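Local structure of type II restriction enzyme AgeI (Thalassobius gelatinovorus, 5DWC) at residues 163-168 with 193-198. The protein recognises the double-stranded DNA sequence 5'-ACCGGT-3' and cleaves it after the first A, leaving terminal 5'-phosphates. Numbering follows the deposited sequence.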
loop_
_atom_site.group_PDB
_atom_site.type_symbol
_atom_site.label_atom_id
_atom_site.label_comp_id
_atom_site.label_asym_id
_atom_site.label_seq_id
_atom_site.Cartn_x
_atom_site.Cartn_y
_atom_site.Cartn_z
ATOM N N GLY A 163 11.396 -12.705 -0.352
ATOM C CA GLY A 163 11.411 -11.254 -0.336
ATOM C C GLY A 163 10.401 -10.646 0.616
ATOM O O GLY A 163 9.750 -11.355 1.381
ATOM N N GLY A 164 10.273 -9.324 0.568
ATOM C CA GLY A 164 9.355 -8.619 1.442
ATOM C C GLY A 164 8.839 -7.326 0.845
ATOM O O GLY A 164 9.406 -6.796 -0.110
ATOM N N ILE A 165 7.756 -6.813 1.418
ATOM C CA ILE A 165 7.141 -5.588 0.925
ATOM C C ILE A 165 7.059 -4.523 2.011
ATOM O O ILE A 165 6.671 -4.808 3.143
ATOM C CB ILE A 165 5.722 -5.852 0.381
ATOM C CG1 ILE A 165 5.762 -6.879 -0.751
ATOM C CG2 ILE A 165 5.079 -4.559 -0.094
ATOM C CD1 ILE A 165 4.398 -7.219 -1.311
ATOM N N HIS A 166 7.435 -3.298 1.661
ATOM C CA HIS A 166 7.221 -2.154 2.538
ATOM C C HIS A 166 5.987 -1.383 2.093
ATOM O O HIS A 166 6.055 -0.557 1.185
ATOM C CB HIS A 166 8.442 -1.238 2.547
ATOM C CG HIS A 166 9.717 -1.937 2.909
ATOM N ND1 HIS A 166 10.498 -2.588 1.978
ATOM C CD2 HIS A 166 10.339 -2.097 4.101
ATOM C CE1 HIS A 166 11.549 -3.116 2.580
ATOM N NE2 HIS A 166 11.476 -2.834 3.867
ATOM N N ALA A 167 4.859 -1.667 2.733
ATOM C CA ALA A 167 3.592 -1.046 2.371
ATOM C C ALA A 167 3.421 0.307 3.049
ATOM O O ALA A 167 3.152 0.378 4.248
ATOM C CB ALA A 167 2.433 -1.967 2.726
ATOM N N LYS A 168 3.579 1.379 2.278
ATOM C CA LYS A 168 3.428 2.731 2.805
ATOM C C LYS A 168 2.270 3.471 2.144
ATOM O O LYS A 168 2.313 3.757 0.950
ATOM C CB LYS A 168 4.725 3.519 2.620
ATOM C CG LYS A 168 5.854 3.071 3.532
ATOM C CD LYS A 168 5.571 3.465 4.972
ATOM C CE LYS A 168 6.542 2.808 5.942
ATOM N NZ LYS A 168 6.277 1.346 6.089
ATOM N N VAL A 193 10.222 -4.790 -2.216
ATOM C CA VAL A 193 9.256 -4.011 -2.980
ATOM C C VAL A 193 8.658 -2.869 -2.163
ATOM O O VAL A 193 8.332 -3.033 -0.986
ATOM C CB VAL A 193 8.116 -4.907 -3.503
ATOM C CG1 VAL A 193 7.193 -4.122 -4.426
ATOM C CG2 VAL A 193 8.687 -6.117 -4.224
ATOM N N LEU A 194 8.524 -1.708 -2.795
ATOM C CA LEU A 194 7.851 -0.576 -2.172
ATOM C C LEU A 194 6.450 -0.391 -2.754
ATOM O O LEU A 194 6.273 0.228 -3.805
ATOM C CB LEU A 194 8.670 0.705 -2.344
ATOM C CG LEU A 194 8.035 1.996 -1.816
ATOM C CD1 LEU A 194 7.665 1.882 -0.346
ATOM C CD2 LEU A 194 8.972 3.165 -2.030
ATOM N N SER A 195 5.456 -0.943 -2.067
ATOM C CA SER A 195 4.066 -0.773 -2.469
ATOM C C SER A 195 3.475 0.441 -1.769
ATOM O O SER A 195 3.537 0.550 -0.545
ATOM C CB SER A 195 3.254 -2.028 -2.150
ATOM O OG SER A 195 3.789 -3.156 -2.818
ATOM N N THR A 196 2.905 1.359 -2.544
ATOM C CA THR A 196 2.404 2.603 -1.973
ATOM C C THR A 196 1.108 3.083 -2.615
ATOM O O THR A 196 0.794 2.744 -3.756
ATOM C CB THR A 196 3.453 3.735 -2.088
ATOM O OG1 THR A 196 2.997 4.891 -1.374
ATOM C CG2 THR A 196 3.688 4.107 -3.544
ATOM N N LEU A 197 0.353 3.870 -1.858
ATOM C CA LEU A 197 -0.835 4.526 -2.376
ATOM C C LEU A 197 -0.476 5.946 -2.782
ATOM O O LEU A 197 -1.271 6.636 -3.420
ATOM C CB LEU A 197 -1.955 4.521 -1.336
ATOM C CG LEU A 197 -2.587 3.154 -1.070
ATOM C CD1 LEU A 197 -3.442 3.186 0.183
ATOM C CD2 LEU A 197 -3.411 2.716 -2.271
ATOM N N ASP A 198 0.733 6.360 -2.404
ATOM C CA ASP A 198 1.275 7.678 -2.726
ATOM C C ASP A 198 0.282 8.787 -2.399
ATOM O O ASP A 198 -0.022 9.635 -3.236
ATOM C CB ASP A 198 1.689 7.743 -4.200
ATOM C CG ASP A 198 2.541 8.959 -4.515
ATOM O OD1 ASP A 198 3.116 9.546 -3.575
ATOM O OD2 ASP A 198 2.636 9.328 -5.703
#
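Thr196 OG1 donates a hydrogen bond of 2.7 Å to Lys168 O, between the parallel strands 159-168 and 191-196. The threonine's chi1 of -173° sets OG1 anti to its own backbone N and carries it to that carbonyl. Thr196 OG1 also accepts from Asp198 N at 2.9 Å, which makes an ST turn. Lys168 O takes a second, weak bond from Leu197 N. Without the hydroxyl, as with an alanine here, Lys168 O would probably lose its short bond and Asp198 N its acceptor, and the turn would be less firmly held.

Further back, the strands pair through their backbones. Val193 N bonds to Gly164 O, His166 N to Val193 O at 2.8 Å, and Lys168 N to Ser195 O at 2.9 Å. The bond from Ser195 N to His166 O is weak and bent. Leu194 CD1 lies 3.3 Å from that same His166 O. On the face of Ile165 and Ser195, Ile165 CG2 meets Ser195 OG at 3.3 Å. Ile165 and Val193 lie side by side, with CG1 of the isoleucine 4.1 Å from CB of the valine.

Helix 88-108 covers Ala167 and Ser195 with Leu100. On the other face, helix 179-187 packs on His166 through Ser182 and Met185. This helix joins the two strands as a beta-alpha-beta unit within the PDDEXK-clan family region. Lys168 NZ forms a salt bridge with Asp142. The chemistry thus divides: backbone bonds pair the buried strands, while a threonine hydroxyl, donating and accepting at once, ties the Lys168 carbonyl to the turn that begins at Thr196.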